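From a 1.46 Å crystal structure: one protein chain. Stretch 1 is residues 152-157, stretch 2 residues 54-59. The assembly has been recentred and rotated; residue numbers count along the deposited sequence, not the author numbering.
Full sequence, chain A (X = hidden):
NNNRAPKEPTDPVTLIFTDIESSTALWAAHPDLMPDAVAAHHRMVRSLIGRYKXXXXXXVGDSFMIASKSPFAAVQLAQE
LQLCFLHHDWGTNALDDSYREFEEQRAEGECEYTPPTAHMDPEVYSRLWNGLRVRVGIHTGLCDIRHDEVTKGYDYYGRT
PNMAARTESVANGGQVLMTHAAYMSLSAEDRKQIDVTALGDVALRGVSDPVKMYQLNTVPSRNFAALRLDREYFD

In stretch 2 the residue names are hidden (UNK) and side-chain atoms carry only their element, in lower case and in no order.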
# COMPACT_ATOMS: atom_id res chain seq x y z
N LYS A 152 -30.43 -16.41 12.67
CA LYS A 152 -30.88 -15.16 13.34
C LYS A 152 -29.66 -14.21 13.50
O LYS A 152 -29.62 -13.35 14.36
CB LYS A 152 -31.62 -15.41 14.67
CG LYS A 152 -30.74 -15.60 15.92
CD LYS A 152 -31.54 -16.08 17.16
CE LYS A 152 -30.60 -16.28 18.37
NZ LYS A 152 -31.32 -16.56 19.67
N GLY A 153 -28.67 -14.42 12.66
CA GLY A 153 -27.48 -13.57 12.71
C GLY A 153 -27.31 -12.82 11.42
O GLY A 153 -28.07 -12.97 10.46
N TYR A 154 -26.32 -11.93 11.39
CA TYR A 154 -26.04 -11.22 10.17
C TYR A 154 -24.84 -11.74 9.41
O TYR A 154 -23.94 -12.28 9.99
CB TYR A 154 -25.77 -9.72 10.44
CG TYR A 154 -27.00 -8.97 10.84
CD1 TYR A 154 -27.46 -9.05 12.15
CD2 TYR A 154 -27.66 -8.19 9.91
CE1 TYR A 154 -28.61 -8.36 12.54
CE2 TYR A 154 -28.82 -7.50 10.30
CZ TYR A 154 -29.26 -7.60 11.61
OH TYR A 154 -30.38 -6.91 12.02
N ASP A 155 -24.89 -11.64 8.10
CA ASP A 155 -23.82 -12.06 7.22
C ASP A 155 -23.52 -11.00 6.18
O ASP A 155 -24.33 -10.08 5.93
CB ASP A 155 -24.14 -13.38 6.55
CG ASP A 155 -22.85 -14.26 6.29
OD1 ASP A 155 -21.66 -13.77 6.15
OD2 ASP A 155 -23.07 -15.49 6.20
N TYR A 156 -22.37 -11.15 5.54
CA TYR A 156 -21.86 -10.16 4.62
C TYR A 156 -21.39 -10.76 3.38
O TYR A 156 -20.60 -11.70 3.45
CB TYR A 156 -20.74 -9.35 5.34
CG TYR A 156 -21.21 -8.79 6.68
CD1 TYR A 156 -21.26 -9.58 7.87
CD2 TYR A 156 -21.76 -7.52 6.76
CE1 TYR A 156 -21.84 -9.15 9.03
CE2 TYR A 156 -22.32 -7.05 7.91
CZ TYR A 156 -22.40 -7.86 9.09
OH TYR A 156 -23.02 -7.46 10.21
N TYR A 157 -21.79 -10.17 2.25
CA TYR A 157 -21.49 -10.69 0.92
C TYR A 157 -20.89 -9.73 -0.05
O TYR A 157 -21.04 -8.53 0.05
CB TYR A 157 -22.83 -11.20 0.29
CG TYR A 157 -23.49 -12.25 1.14
CD1 TYR A 157 -24.52 -11.95 2.02
CD2 TYR A 157 -23.05 -13.58 1.06
CE1 TYR A 157 -25.12 -12.96 2.80
CE2 TYR A 157 -23.65 -14.59 1.83
CZ TYR A 157 -24.67 -14.27 2.68
OH TYR A 157 -25.31 -15.29 3.36
N UNK A 54 -16.87 -6.06 18.65
CA UNK A 54 -17.02 -6.57 17.28
C UNK A 54 -18.09 -7.66 17.23
O UNK A 54 -18.71 -8.00 18.31
c UNK A 54 -15.63 -7.09 16.78
s UNK A 54 -14.40 -5.83 16.55
N UNK A 55 -18.27 -8.30 16.08
CA UNK A 55 -19.33 -9.27 15.92
C UNK A 55 -18.79 -10.50 15.23
O UNK A 55 -18.22 -10.43 14.14
c UNK A 55 -22.90 -10.84 13.12
c UNK A 55 -22.53 -9.80 15.69
c UNK A 55 -23.65 -10.57 15.39
c UNK A 55 -21.60 -9.51 14.70
c UNK A 55 -21.78 -10.02 13.43
c UNK A 55 -23.82 -11.09 14.13
c UNK A 55 -20.42 -8.62 15.01
o UNK A 55 -24.91 -11.87 13.82
N UNK A 56 -18.99 -11.65 15.86
CA UNK A 56 -18.57 -12.88 15.22
C UNK A 56 -19.57 -13.22 14.15
O UNK A 56 -20.75 -13.57 14.50
c UNK A 56 -18.48 -14.01 16.28
c UNK A 56 -17.82 -16.41 16.82
o UNK A 56 -18.04 -17.58 16.43
c UNK A 56 -17.97 -15.37 15.71
o UNK A 56 -17.57 -16.04 17.96
N UNK A 57 -19.17 -13.28 12.87
CA UNK A 57 -20.10 -13.62 11.81
C UNK A 57 -20.23 -15.13 11.78
O UNK A 57 -21.37 -15.68 11.75
c UNK A 57 -20.57 -13.48 9.33
c UNK A 57 -19.33 -11.58 10.59
c UNK A 57 -19.59 -13.09 10.45
N UNK A 58 -19.07 -15.83 11.64
CA UNK A 58 -19.09 -17.28 11.67
C UNK A 58 -17.70 -17.84 11.88
O UNK A 58 -16.71 -17.13 11.75
n UNK A 58 -21.07 -17.24 5.97
c UNK A 58 -18.92 -17.39 9.10
c UNK A 58 -19.79 -17.44 6.73
c UNK A 58 -19.61 -17.81 10.37
c UNK A 58 -19.96 -16.89 8.13
N UNK A 59 -17.65 -19.10 12.28
CA UNK A 59 -16.38 -19.75 12.41
C UNK A 59 -16.54 -21.04 11.69
O UNK A 59 -17.56 -21.71 11.87
o UNK A 59 -15.87 -18.79 14.55
c UNK A 59 -15.92 -20.01 13.81
c UNK A 59 -14.60 -20.53 13.79
O HOH W 1 -23.82 -14.58 11.53
O HOH W 2 -20.20 -14.69 3.98

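Position 54 has two side-chain atoms, one carbon followed by a sulfur. The sulfur ends the chain, with no methyl beyond it, so the residue is Cys54. It is buried but out of reach of stretch 1, and its small side chain takes no part in this contact.

Position 55 carries one carbon, then a ring of six carbons bearing one oxygen, which is a phenol: Tyr55. Its CA-to-CB bond points toward stretch 1, and the rigid ring carries the hydroxyl to the backbone of Tyr154, whose N donates a hydrogen bond to Tyr55 OH at 2.8 Å with a nearly straight angle of 166°. The oxygen also lies 3.3 Å from Gly153 CA; glycine suits that neighbour, because an ideal CB there would sit 3.0 Å from Tyr55 OH, a clash. Farther down the ring, Tyr55 CE2 packs 4.1 Å from Tyr154 CB.

Position 56 shows three carbons, the third carrying two oxygens: a carboxylate on a two-methylene stem, hence Glu56. It does not touch stretch 1. Its carboxylate instead accepts a hydrogen bond within its own strand from the side-chain oxygen of position 59.

Position 57 has three carbons, the first carrying the other two. This beta-branched, wholly apolar side chain is Val57, directed toward stretch 1. Its two methyls meet different surroundings: Val57 CG2 lies 3.8 Å from Tyr156 CE1, while Val57 CG1 is 3.4 Å from Asp155 OD1 and 3.6 Å from Tyr154 O. A compact branched residue fits where the CA atoms of Asp155 and Val57 are 6.1 Å apart.

Position 58 has four carbons in a row ending in nitrogen, so it is Lys58. Its CA-to-CB bond points sideways, yet the long chain brings Lys58 NZ to 2.7 Å from Asp155 OD2, a salt bridge with a hydrogen bond.

Position 59 has one carbon carrying an oxygen and a carbon: Thr59. Out of reach of stretch 1, its hydroxyl, on a short branched stem, serves as donor to Glu56 OE2, 3.1 Å from Thr59 OG1.

The strands cross at 73°, and no direct backbone-to-backbone hydrogen bond joins them. Side chains and water make the connection: the Tyr55 hydroxyl anchors the backbone at Tyr154, Val57 packs centrally, and Lys58 pairs with Asp155. One water O lies within hydrogen-bonding distance of both Val57 O (2.7 Å) and Tyr154 O (2.8 Å), between the two backbones; the O of another donates to Asp155 OD1 at 2.8 Å and accepts a weak bond from Lys58 NZ at 3.3 Å.

Stretch 2 (54-59) CYEVKT
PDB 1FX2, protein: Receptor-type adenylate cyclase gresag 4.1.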